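Local atomic coordinates of probable enoyl-CoA hydratase/isomerase (Pseudomonas aeruginosa PAO1, PDB entry 5YLO), a protein that probably acts as a Delta3,Delta2-enoyl-CoA isomerase of the crotonase family, shifting a double bond in unsaturated fatty acyl-CoA during beta-oxidation. Residues A[9-14]-A[38-43]; A[18-23]-A[27-32]; A[131-136]-A[180-185]. One frame throughout, in Å; residues are numbered along the deposited sequence.

Contact 1. Residues A[9-14]-A[38-43]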
ATOM      1  N   THR A   9     -15.649  27.754  14.817  1.00 62.65           N
ATOM      2  CA  THR A   9     -16.413  27.086  13.775  1.00 62.71           C
ATOM      3  C   THR A   9     -17.097  28.120  12.894  1.00 75.31           C
ATOM      4  O   THR A   9     -17.725  29.054  13.402  1.00 76.22           O
ATOM      5  CB  THR A   9     -17.456  26.147  14.384  1.00 76.15           C
ATOM      6  OG1 THR A   9     -16.800  25.148  15.176  1.00 83.00           O
ATOM      7  CG2 THR A   9     -18.263  25.479  13.289  1.00 83.29           C
ATOM      8  N   ARG A  10     -16.975  27.949  11.579  1.00 93.67           N
ATOM      9  CA  ARG A  10     -17.685  28.790  10.628  1.00100.16           C
ATOM     10  C   ARG A  10     -18.086  27.932   9.435  1.00105.76           C
ATOM     11  O   ARG A  10     -17.334  27.046   9.021  1.00126.24           O
ATOM     12  CB  ARG A  10     -16.831  29.995  10.195  1.00 97.38           C
ATOM     13  CG  ARG A  10     -15.756  29.695   9.158  1.00101.81           C
ATOM     14  CD  ARG A  10     -14.504  30.540   9.369  1.00104.61           C
ATOM     15  NE  ARG A  10     -13.641  30.526   8.189  1.00107.13           N
ATOM     16  CZ  ARG A  10     -12.326  30.717   8.217  1.00103.61           C
ATOM     17  NH1 ARG A  10     -11.707  30.926   9.370  1.00106.19           N
ATOM     18  NH2 ARG A  10     -11.626  30.688   7.090  1.00 95.99           N
ATOM     19  N   VAL A  11     -19.283  28.179   8.908  1.00 75.96           N
ATOM     20  CA  VAL A  11     -19.835  27.410   7.796  1.00 65.43           C
ATOM     21  C   VAL A  11     -20.159  28.381   6.669  1.00 79.28           C
ATOM     22  O   VAL A  11     -21.042  29.236   6.813  1.00 78.93           O
ATOM     23  CB  VAL A  11     -21.080  26.611   8.206  1.00 59.10           C
ATOM     24  CG1 VAL A  11     -21.635  25.856   7.009  1.00 60.11           C
ATOM     25  CG2 VAL A  11     -20.745  25.649   9.337  1.00 58.72           C
ATOM     26  N   GLU A  12     -19.455  28.244   5.545  1.00112.46           N
ATOM     27  CA  GLU A  12     -19.605  29.133   4.399  1.00121.02           C
ATOM     28  C   GLU A  12     -19.786  28.298   3.141  1.00118.95           C
ATOM     29  O   GLU A  12     -18.903  27.511   2.787  1.00139.16           O
ATOM     30  CB  GLU A  12     -18.385  30.047   4.243  1.00121.90           C
ATOM     31  CG  GLU A  12     -17.932  30.743   5.514  1.00123.30           C
ATOM     32  CD  GLU A  12     -16.564  31.383   5.365  1.00119.99           C
ATOM     33  OE1 GLU A  12     -15.902  31.624   6.395  1.00115.26           O
ATOM     34  OE2 GLU A  12     -16.149  31.638   4.214  1.00115.97           O
ATOM     35  N   ALA A  13     -20.925  28.476   2.467  1.00 79.93           N
ATOM     36  CA  ALA A  13     -21.173  27.883   1.150  1.00 80.31           C
ATOM     37  C   ALA A  13     -21.034  26.362   1.171  1.00 77.06           C
ATOM     38  O   ALA A  13     -20.461  25.759   0.261  1.00 75.86           O
ATOM     39  CB  ALA A  13     -20.251  28.492   0.091  1.00 81.00           C
ATOM     40  N   GLY A  14     -21.566  25.734   2.216  1.00 86.56           N
ATOM     41  CA  GLY A  14     -21.506  24.292   2.327  1.00 91.76           C
ATOM     42  C   GLY A  14     -20.202  23.738   2.850  1.00 85.11           C
ATOM     43  O   GLY A  14     -20.030  22.514   2.865  1.00 82.71           O
ATOM     44  N   HIS A  38     -15.331  16.788  18.773  1.00 56.61           N
ATOM     45  CA  HIS A  38     -16.096  15.557  18.678  1.00 55.77           C
ATOM     46  C   HIS A  38     -17.585  15.827  18.515  1.00 61.94           C
ATOM     47  O   HIS A  38     -18.249  15.147  17.737  1.00 64.26           O
ATOM     48  CB  HIS A  38     -15.869  14.634  19.870  1.00 56.12           C
ATOM     49  CG  HIS A  38     -16.549  13.309  19.727  1.00 60.01           C
ATOM     50  ND1 HIS A  38     -15.888  12.111  19.871  1.00 64.31           N
ATOM     51  CD2 HIS A  38     -17.829  12.997  19.420  1.00 68.95           C
ATOM     52  CE1 HIS A  38     -16.735  11.116  19.676  1.00 61.14           C
ATOM     53  NE2 HIS A  38     -17.920  11.627  19.398  1.00 56.51           N
ATOM     54  N   VAL A  39     -18.122  16.809  19.237  1.00 60.58           N
ATOM     55  CA  VAL A  39     -19.554  17.072  19.103  1.00 62.62           C
ATOM     56  C   VAL A  39     -19.851  17.843  17.820  1.00 62.54           C
ATOM     57  O   VAL A  39     -20.870  17.603  17.162  1.00 67.77           O
ATOM     58  CB  VAL A  39     -20.081  17.810  20.349  1.00 65.79           C
ATOM     59  CG1 VAL A  39     -21.573  18.087  20.223  1.00 68.78           C
ATOM     60  CG2 VAL A  39     -19.799  16.998  21.600  1.00 70.29           C
ATOM     61  N   ARG A  40     -18.970  18.772  17.437  1.00 71.70           N
ATOM     62  CA  ARG A  40     -19.196  19.555  16.224  1.00 74.17           C
ATOM     63  C   ARG A  40     -19.147  18.676  14.980  1.00 70.03           C
ATOM     64  O   ARG A  40     -19.875  18.918  14.010  1.00 73.01           O
ATOM     65  CB  ARG A  40     -18.166  20.681  16.130  1.00 78.62           C
ATOM     66  CG  ARG A  40     -18.363  21.639  14.960  1.00 91.44           C
ATOM     67  CD  ARG A  40     -19.409  22.706  15.255  1.00 91.56           C
ATOM     68  NE  ARG A  40     -20.742  22.335  14.788  1.00100.09           N
ATOM     69  CZ  ARG A  40     -21.217  22.606  13.574  1.00 94.99           C
ATOM     70  NH1 ARG A  40     -22.443  22.234  13.241  1.00 93.48           N
ATOM     71  NH2 ARG A  40     -20.468  23.249  12.689  1.00 85.25           N
ATOM     72  N   LEU A  41     -18.289  17.650  14.984  1.00 63.53           N
ATOM     73  CA  LEU A  41     -18.242  16.723  13.859  1.00 63.75           C
ATOM     74  C   LEU A  41     -19.567  15.991  13.692  1.00 60.84           C
ATOM     75  O   LEU A  41     -20.040  15.798  12.566  1.00 59.29           O
ATOM     76  CB  LEU A  41     -17.102  15.722  14.043  1.00 56.55           C
ATOM     77  CG  LEU A  41     -15.686  16.215  13.753  1.00 54.36           C
ATOM     78  CD1 LEU A  41     -14.677  15.135  14.096  1.00 61.96           C
ATOM     79  CD2 LEU A  41     -15.548  16.634  12.300  1.00 55.77           C
ATOM     80  N   ASP A  42     -20.179  15.574  14.804  1.00 58.75           N
ATOM     81  CA  ASP A  42     -21.478  14.915  14.729  1.00 62.90           C
ATOM     82  C   ASP A  42     -22.534  15.850  14.158  1.00 65.77           C
ATOM     83  O   ASP A  42     -23.434  15.414  13.429  1.00 69.07           O
ATOM     84  CB  ASP A  42     -21.890  14.411  16.112  1.00 63.96           C
ATOM     85  CG  ASP A  42     -23.262  13.764  16.113  1.00 75.16           C
ATOM     86  OD1 ASP A  42     -23.368  12.597  15.682  1.00 78.86           O
ATOM     87  OD2 ASP A  42     -24.232  14.421  16.549  1.00 82.38           O
ATOM     88  N   ALA A  43     -22.438  17.144  14.470  1.00 69.98           N
ATOM     89  CA  ALA A  43     -23.379  18.104  13.908  1.00 71.02           C
ATOM     90  C   ALA A  43     -23.177  18.259  12.405  1.00 65.71           C
ATOM     91  O   ALA A  43     -24.142  18.471  11.663  1.00 79.55           O
ATOM     92  CB  ALA A  43     -23.243  19.450  14.617  1.00 71.31           C
TER
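Thr-9 lays its methyl group against the far end of Arg-40, a residue of helix 31-46 whose side chain reaches across to strand 7-12. The closest approach, a tight one, is from Thr-9 CG2 to Arg-40 NH2, 3.2 Å, with the methyl at the edge of the guanidinium, near its plane. The same methyl lies 3.6 Å from Arg-40 CD, and Thr-9 OG1 is also 3.6 Å from that methylene carbon, so both branches of the threonine lie against the same side of it. Two residues on, Val-11 CG2 meets the guanidinium edge more loosely, 4.1 Å from Arg-40 NH2.

The arginine leaves the helix with CG opposite the backbone N (chi1 -175°) and then bends at chi2 and chi3, which turns its flat end along the strand. Beta-branched Thr-9 and Val-11 suit an extended strand, and residues at alternate positions present their side chains to the same side. Both also touch strand 15-20, Thr-9 on Leu-18 and Val-11 on Ala-16, while Arg-40 packs on Leu-18. No hydrogen bond or salt bridge spans the two segments: this is surface packing to which, as far as they go, the arginine contributes methylenes and a guanidinium edge.

Contact 2. Residues A[18-23]-A[27-32]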
ATOM      1  N   LEU A  18     -13.555  23.957  10.786  1.00 58.58           N
ATOM      2  CA  LEU A  18     -13.313  23.653  12.192  1.00 58.11           C
ATOM      3  C   LEU A  18     -11.840  23.919  12.467  1.00 57.44           C
ATOM      4  O   LEU A  18     -10.974  23.155  12.028  1.00 55.70           O
ATOM      5  CB  LEU A  18     -13.684  22.208  12.517  1.00 56.44           C
ATOM      6  CG  LEU A  18     -15.017  21.717  11.947  1.00 56.94           C
ATOM      7  CD1 LEU A  18     -15.319  20.300  12.400  1.00 55.56           C
ATOM      8  CD2 LEU A  18     -16.147  22.654  12.328  1.00 59.66           C
ATOM      9  N   VAL A  19     -11.557  24.999  13.186  1.00 59.14           N
ATOM     10  CA  VAL A  19     -10.190  25.424  13.458  1.00 59.12           C
ATOM     11  C   VAL A  19      -9.913  25.238  14.941  1.00 59.33           C
ATOM     12  O   VAL A  19     -10.629  25.788  15.787  1.00 68.03           O
ATOM     13  CB  VAL A  19      -9.953  26.882  13.036  1.00 61.35           C
ATOM     14  CG1 VAL A  19      -8.478  27.233  13.157  1.00 61.43           C
ATOM     15  CG2 VAL A  19     -10.453  27.115  11.618  1.00 61.72           C
ATOM     16  N   LEU A  20      -8.881  24.456  15.255  1.00 57.85           N
ATOM     17  CA  LEU A  20      -8.350  24.437  16.611  1.00 58.49           C
ATOM     18  C   LEU A  20      -7.932  25.848  16.998  1.00 63.16           C
ATOM     19  O   LEU A  20      -7.282  26.548  16.215  1.00 63.50           O
ATOM     20  CB  LEU A  20      -7.159  23.480  16.706  1.00 56.94           C
ATOM     21  CG  LEU A  20      -7.404  21.988  16.953  1.00 65.46           C
ATOM     22  CD1 LEU A  20      -8.393  21.396  15.960  1.00 62.84           C
ATOM     23  CD2 LEU A  20      -6.087  21.231  16.897  1.00 67.18           C
ATOM     24  N   ASN A  21      -8.317  26.281  18.198  1.00 78.68           N
ATOM     25  CA  ASN A  21      -8.100  27.664  18.612  1.00 85.60           C
ATOM     26  C   ASN A  21      -7.510  27.715  20.021  1.00 82.51           C
ATOM     27  O   ASN A  21      -8.122  28.213  20.965  1.00 80.43           O
ATOM     28  CB  ASN A  21      -9.386  28.477  18.544  1.00 91.42           C
ATOM     29  CG  ASN A  21      -9.127  29.969  18.537  1.00 99.35           C
ATOM     30  OD1 ASN A  21     -10.125  30.740  18.129  1.00104.56           O
ATOM     31  ND2 ASN A  21      -8.040  30.425  18.893  1.00 94.37           N
ATOM     32  N   ARG A  22      -6.296  27.198  20.156  1.00 68.40           N
ATOM     33  CA  ARG A  22      -5.447  27.454  21.318  1.00 67.86           C
ATOM     34  C   ARG A  22      -4.049  27.760  20.802  1.00 73.07           C
ATOM     35  O   ARG A  22      -3.104  26.994  21.026  1.00 72.45           O
ATOM     36  CB  ARG A  22      -5.450  26.274  22.291  1.00 67.08           C
ATOM     37  CG  ARG A  22      -6.789  26.057  22.986  1.00 68.13           C
ATOM     38  CD  ARG A  22      -6.594  25.613  24.423  1.00 69.50           C
ATOM     39  NE  ARG A  22      -5.964  24.300  24.509  1.00 72.49           N
ATOM     40  CZ  ARG A  22      -5.205  23.902  25.524  1.00 76.15           C
ATOM     41  NH1 ARG A  22      -4.972  24.724  26.540  1.00 71.34           N
ATOM     42  NH2 ARG A  22      -4.673  22.688  25.521  1.00 75.58           N
ATOM     43  N   PRO A  23      -3.884  28.884  20.096  1.00 75.43           N
ATOM     44  CA  PRO A  23      -2.597  29.145  19.434  1.00 69.10           C
ATOM     45  C   PRO A  23      -1.446  29.304  20.408  1.00 70.90           C
ATOM     46  O   PRO A  23      -0.302  28.996  20.052  1.00 70.64           O
ATOM     47  CB  PRO A  23      -2.855  30.441  18.650  1.00 75.55           C
ATOM     48  CG  PRO A  23      -4.347  30.645  18.676  1.00 83.09           C
ATOM     49  CD  PRO A  23      -4.821  30.007  19.937  1.00 81.10           C
ATOM     50  N   ASN A  27      -2.093  24.837  19.814  1.00 78.31           N
ATOM     51  CA  ASN A  27      -3.312  24.054  19.600  1.00 83.35           C
ATOM     52  C   ASN A  27      -3.188  22.650  20.189  1.00 84.17           C
ATOM     53  O   ASN A  27      -3.639  21.667  19.598  1.00 74.61           O
ATOM     54  CB  ASN A  27      -3.677  23.995  18.116  1.00 84.57           C
ATOM     55  CG  ASN A  27      -3.894  25.369  17.519  1.00 79.99           C
ATOM     56  OD1 ASN A  27      -4.973  25.946  17.639  1.00 81.75           O
ATOM     57  ND2 ASN A  27      -2.864  25.904  16.877  1.00 84.93           N
ATOM     58  N   ALA A  28      -2.578  22.560  21.370  1.00 84.96           N
ATOM     59  CA  ALA A  28      -2.422  21.276  22.039  1.00 67.42           C
ATOM     60  C   ALA A  28      -3.782  20.666  22.349  1.00 64.73           C
ATOM     61  O   ALA A  28      -4.725  21.367  22.727  1.00 72.66           O
ATOM     62  CB  ALA A  28      -1.613  21.444  23.325  1.00 70.07           C
ATOM     63  N   LEU A  29      -3.877  19.350  22.184  1.00 61.69           N
ATOM     64  CA  LEU A  29      -5.139  18.641  22.364  1.00 67.78           C
ATOM     65  C   LEU A  29      -5.385  18.373  23.846  1.00 76.52           C
ATOM     66  O   LEU A  29      -4.571  17.721  24.510  1.00 78.65           O
ATOM     67  CB  LEU A  29      -5.125  17.330  21.579  1.00 61.44           C
ATOM     68  CG  LEU A  29      -5.096  17.434  20.053  1.00 65.02           C
ATOM     69  CD1 LEU A  29      -4.882  16.070  19.399  1.00 62.75           C
ATOM     70  CD2 LEU A  29      -6.367  18.086  19.531  1.00 59.08           C
ATOM     71  N   ASP A  30      -6.505  18.874  24.363  1.00 65.14           N
ATOM     72  CA  ASP A  30      -6.966  18.542  25.699  1.00 65.42           C
ATOM     73  C   ASP A  30      -8.413  18.083  25.605  1.00 65.21           C
ATOM     74  O   ASP A  30      -9.048  18.163  24.549  1.00 62.15           O
ATOM     75  CB  ASP A  30      -6.827  19.724  26.670  1.00 74.59           C
ATOM     76  CG  ASP A  30      -7.460  21.001  26.145  1.00 86.98           C
ATOM     77  OD1 ASP A  30      -8.171  20.959  25.121  1.00 96.90           O
ATOM     78  OD2 ASP A  30      -7.252  22.057  26.779  1.00 84.21           O
ATOM     79  N   ILE A  31      -8.936  17.584  26.726  1.00 67.20           N
ATOM     80  CA  ILE A  31     -10.302  17.044  26.728  1.00 63.69           C
ATOM     81  C   ILE A  31     -11.316  18.066  26.234  1.00 66.08           C
ATOM     82  O   ILE A  31     -12.183  17.701  25.419  1.00 66.41           O
ATOM     83  CB  ILE A  31     -10.639  16.453  28.102  1.00 67.24           C
ATOM     84  CG1 ILE A  31      -9.618  15.377  28.470  1.00 72.54           C
ATOM     85  CG2 ILE A  31     -12.013  15.813  28.076  1.00 66.52           C
ATOM     86  CD1 ILE A  31      -9.987  14.534  29.678  1.00 70.00           C
ATOM     87  N   PRO A  32     -11.278  19.353  26.635  1.00 74.58           N
ATOM     88  CA  PRO A  32     -12.250  20.301  26.059  1.00 69.07           C
ATOM     89  C   PRO A  32     -12.166  20.405  24.547  1.00 66.62           C
ATOM     90  O   PRO A  32     -13.207  20.458  23.883  1.00 75.12           O
ATOM     91  CB  PRO A  32     -11.896  21.622  26.742  1.00 70.38           C
ATOM     92  CG  PRO A  32     -11.285  21.234  28.020  1.00 71.44           C
ATOM     93  CD  PRO A  32     -10.492  19.989  27.713  1.00 75.06           C
TER
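Asn-27 turns CG away from its carbonyl carbon (chi1 -59°), which swings its amide back toward the end of strand 15-20, while Arg-22, bent at chi2 and chi3, sends its guanidinium forward to the start of helix 31-46. Two hydrogen bonds join them, one through the asparagine side chain and one purely main chain. Arg-22 N donates to Asn-27 OD1 at 3.1 Å, a fairly straight bond (161°), and Asn-27 N donates to Arg-22 O at 2.7 Å. Leu-20 O, which accepts from Ser-58 OG, crowds Asn-27 OD1 at 2.8 Å, two acceptors that cannot hydrogen-bond. Asparagine fits because OD1 accepts while ND2 donates to Ser-58 O, and it tolerates the positive phi of this turn.

Farther along, Arg-22 NH2 donates to Ala-28 O at 3.1 Å, near the guanidinium plane. Asp-30 OD2 lies instead over a guanidinium face, 2.9 Å from Arg-22 NH2, the flat groups 12° from parallel, a salt bridge of charges alone. The stronger carboxylate partner of NH2 is Asp-67, through its OD2. Asp-30 is the N-cap of helix 31-46, its side chain capping a backbone N, and OD1 also hydrogen-bonds Thr-33 OG1. Among apolar groups, Leu-20 CD2 meets Leu-29 CD2 at 4.1 Å.

The contact lies in the loop from strand 15-20 into helix 31-46, within the beta-alpha-beta unit completed by strand 52-56; Leu-20 also packs on Leu-37 of that helix.

Contact 3. Residues A[131-136]-A[180-185]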
ATOM      1  N   ALA A 131       5.123  23.575   7.346  1.00 63.01           N
ATOM      2  CA  ALA A 131       4.641  22.484   8.182  1.00 57.26           C
ATOM      3  C   ALA A 131       5.731  21.442   8.410  1.00 54.52           C
ATOM      4  O   ALA A 131       6.506  21.115   7.507  1.00 51.54           O
ATOM      5  CB  ALA A 131       3.414  21.833   7.547  1.00 50.34           C
ATOM      6  N   ARG A 132       5.789  20.930   9.638  1.00 59.15           N
ATOM      7  CA  ARG A 132       6.740  19.900  10.034  1.00 64.26           C
ATOM      8  C   ARG A 132       5.984  18.784  10.742  1.00 56.17           C
ATOM      9  O   ARG A 132       4.960  19.021  11.385  1.00 51.82           O
ATOM     10  CB  ARG A 132       7.831  20.474  10.948  1.00 72.42           C
ATOM     11  CG  ARG A 132       8.520  21.710  10.382  1.00 80.09           C
ATOM     12  CD  ARG A 132       9.939  21.396   9.950  1.00 83.19           C
ATOM     13  NE  ARG A 132      10.781  21.074  11.097  1.00 84.71           N
ATOM     14  CZ  ARG A 132      12.000  20.557  11.010  1.00 85.23           C
ATOM     15  NH1 ARG A 132      12.689  20.298  12.112  1.00 92.09           N
ATOM     16  NH2 ARG A 132      12.528  20.292   9.823  1.00 77.36           N
ATOM     17  N   PHE A 133       6.490  17.559  10.620  1.00 53.77           N
ATOM     18  CA  PHE A 133       5.766  16.389  11.101  1.00 51.31           C
ATOM     19  C   PHE A 133       6.649  15.554  12.014  1.00 52.24           C
ATOM     20  O   PHE A 133       7.786  15.229  11.659  1.00 53.61           O
ATOM     21  CB  PHE A 133       5.260  15.547   9.926  1.00 55.10           C
ATOM     22  CG  PHE A 133       4.259  16.261   9.065  1.00 49.39           C
ATOM     23  CD1 PHE A 133       4.674  17.072   8.019  1.00 51.90           C
ATOM     24  CD2 PHE A 133       2.901  16.131   9.309  1.00 48.96           C
ATOM     25  CE1 PHE A 133       3.750  17.735   7.228  1.00 60.41           C
ATOM     26  CE2 PHE A 133       1.973  16.790   8.522  1.00 55.29           C
ATOM     27  CZ  PHE A 133       2.397  17.594   7.480  1.00 58.82           C
ATOM     28  N   LYS A 134       6.114  15.199  13.182  1.00 47.89           N
ATOM     29  CA  LYS A 134       6.814  14.397  14.175  1.00 52.62           C
ATOM     30  C   LYS A 134       5.906  13.274  14.652  1.00 51.96           C
ATOM     31  O   LYS A 134       4.695  13.465  14.800  1.00 44.67           O
ATOM     32  CB  LYS A 134       7.256  15.250  15.373  1.00 62.25           C
ATOM     33  CG  LYS A 134       8.617  15.918  15.225  1.00 64.72           C
ATOM     34  CD  LYS A 134       8.923  16.779  16.442  1.00 70.81           C
ATOM     35  CE  LYS A 134      10.417  16.974  16.642  1.00 81.46           C
ATOM     36  NZ  LYS A 134      10.688  17.766  17.875  1.00 79.26           N
ATOM     37  N   ALA A 135       6.495  12.107  14.900  1.00 51.05           N
ATOM     38  CA  ALA A 135       5.731  10.954  15.355  1.00 43.99           C
ATOM     39  C   ALA A 135       6.637  10.021  16.142  1.00 44.85           C
ATOM     40  O   ALA A 135       7.835   9.917  15.866  1.00 44.29           O
ATOM     41  CB  ALA A 135       5.105  10.188  14.187  1.00 45.69           C
ATOM     42  N   GLY A 136       6.050   9.334  17.109  1.00 43.54           N
ATOM     43  CA  GLY A 136       6.790   8.324  17.842  1.00 40.44           C
ATOM     44  C   GLY A 136       7.885   8.950  18.672  1.00 42.77           C
ATOM     45  O   GLY A 136       7.632   9.804  19.527  1.00 51.40           O
ATOM     46  N   GLY A 180       4.128  10.527   0.522  1.00 44.88           N
ATOM     47  CA  GLY A 180       2.705  10.262   0.528  1.00 38.69           C
ATOM     48  C   GLY A 180       1.990  10.640   1.804  1.00 42.20           C
ATOM     49  O   GLY A 180       0.820  10.275   1.968  1.00 46.28           O
ATOM     50  N   LEU A 181       2.655  11.356   2.713  1.00 48.09           N
ATOM     51  CA  LEU A 181       2.013  11.741   3.965  1.00 40.69           C
ATOM     52  C   LEU A 181       0.927  12.782   3.728  1.00 47.85           C
ATOM     53  O   LEU A 181      -0.168  12.689   4.296  1.00 50.45           O
ATOM     54  CB  LEU A 181       3.065  12.260   4.945  1.00 42.52           C
ATOM     55  CG  LEU A 181       2.662  12.421   6.410  1.00 42.65           C
ATOM     56  CD1 LEU A 181       2.133  11.112   6.968  1.00 38.85           C
ATOM     57  CD2 LEU A 181       3.857  12.904   7.214  1.00 43.10           C
ATOM     58  N   VAL A 182       1.209  13.779   2.893  1.00 41.59           N
ATOM     59  CA  VAL A 182       0.220  14.768   2.490  1.00 41.28           C
ATOM     60  C   VAL A 182       0.071  14.689   0.979  1.00 42.26           C
ATOM     61  O   VAL A 182       0.965  14.218   0.270  1.00 48.44           O
ATOM     62  CB  VAL A 182       0.600  16.198   2.936  1.00 45.01           C
ATOM     63  CG1 VAL A 182       0.875  16.229   4.431  1.00 44.74           C
ATOM     64  CG2 VAL A 182       1.805  16.706   2.155  1.00 43.51           C
ATOM     65  N   GLY A 183      -1.073  15.151   0.487  1.00 40.77           N
ATOM     66  CA  GLY A 183      -1.369  15.050  -0.929  1.00 42.02           C
ATOM     67  C   GLY A 183      -0.959  16.267  -1.729  1.00 43.87           C
ATOM     68  O   GLY A 183      -0.796  16.189  -2.950  1.00 53.64           O
ATOM     69  N   GLU A 184      -0.781  17.397  -1.051  1.00 51.19           N
ATOM     70  CA  GLU A 184      -0.534  18.658  -1.730  1.00 55.90           C
ATOM     71  C   GLU A 184       0.202  19.599  -0.788  1.00 55.49           C
ATOM     72  O   GLU A 184      -0.032  19.594   0.423  1.00 60.87           O
ATOM     73  CB  GLU A 184      -1.851  19.284  -2.204  1.00 58.45           C
ATOM     74  CG  GLU A 184      -1.701  20.545  -3.028  1.00 68.54           C
ATOM     75  CD  GLU A 184      -3.032  21.044  -3.553  1.00 80.61           C
ATOM     76  OE1 GLU A 184      -4.008  20.262  -3.547  1.00 85.06           O
ATOM     77  OE2 GLU A 184      -3.101  22.218  -3.967  1.00 77.34           O
ATOM     78  N   VAL A 185       1.096  20.405  -1.356  1.00 52.63           N
ATOM     79  CA  VAL A 185       1.877  21.378  -0.600  1.00 58.69           C
ATOM     80  C   VAL A 185       1.776  22.726  -1.298  1.00 57.23           C
ATOM     81  O   VAL A 185       2.018  22.825  -2.506  1.00 54.77           O
ATOM     82  CB  VAL A 185       3.351  20.952  -0.461  1.00 51.34           C
ATOM     83  CG1 VAL A 185       4.174  22.084   0.138  1.00 51.51           C
ATOM     84  CG2 VAL A 185       3.460  19.709   0.399  1.00 54.23           C
TER
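Phe-133 supplies an aromatic face to Leu-181 in the one CH-pi interaction of this contact. Leu-181 CD2 stands over the ring, 4.2 Å from the centroid of Phe-133 and 25° off the ring normal, displaced toward the rim on the CG side; its distance to Phe-133 CG is 3.9 Å. Leucine is well suited here: with CG opposite its backbone N (chi1 -167°), it extends far enough to bring a single methyl over the ring, and the two side chains run past each other in opposite directions.

The remaining contact is apolar packing at the other end of the ring. Val-182 CG1 comes to 3.7 Å from Phe-133 CZ, approaching obliquely. Successive residues thus touch the root and the tip of one phenyl group. The nearest CA atoms, those of Phe-133 and Leu-181, are 9.3 Å apart, a gap that the ring and the two aliphatic side chains fill together.

Strand 132-134 of the small three-stranded sheet is joined in this way to the turn following helix 173-179, where Gly-180 closes a Schellman motif and the chain heads into strand 184-186, outermost in the large sheet within the chain. Ala-176 of that helix lies against both Phe-133 and Leu-181, and Val-182 packs on Ala-127 of strand 124-128.

Overall arrangement
Contacts 1 and 2 are neighbours, with centres about 15 Å apart, and both use helix 31-46: contact 2 lies where the chain enters it and contact 1 farther along. Leu-18 of strand 15-20 joins them, its CD2 packing 3.6 Å from Arg-40 CG and 3.7 Å from Thr-9 CG2. Along the chain, contact 2 falls wholly between the two segments of contact 1. Contact 3 stands apart: its centre is about 24 Å from that of contact 1, across the chain's centre, and about 19 Å from that of contact 2. The large sheet relates all three: within the chain its outermost strands are 7-12 (contact 1) and 184-186 (contact 3), and 15-20 (contact 2) neighbours 7-12.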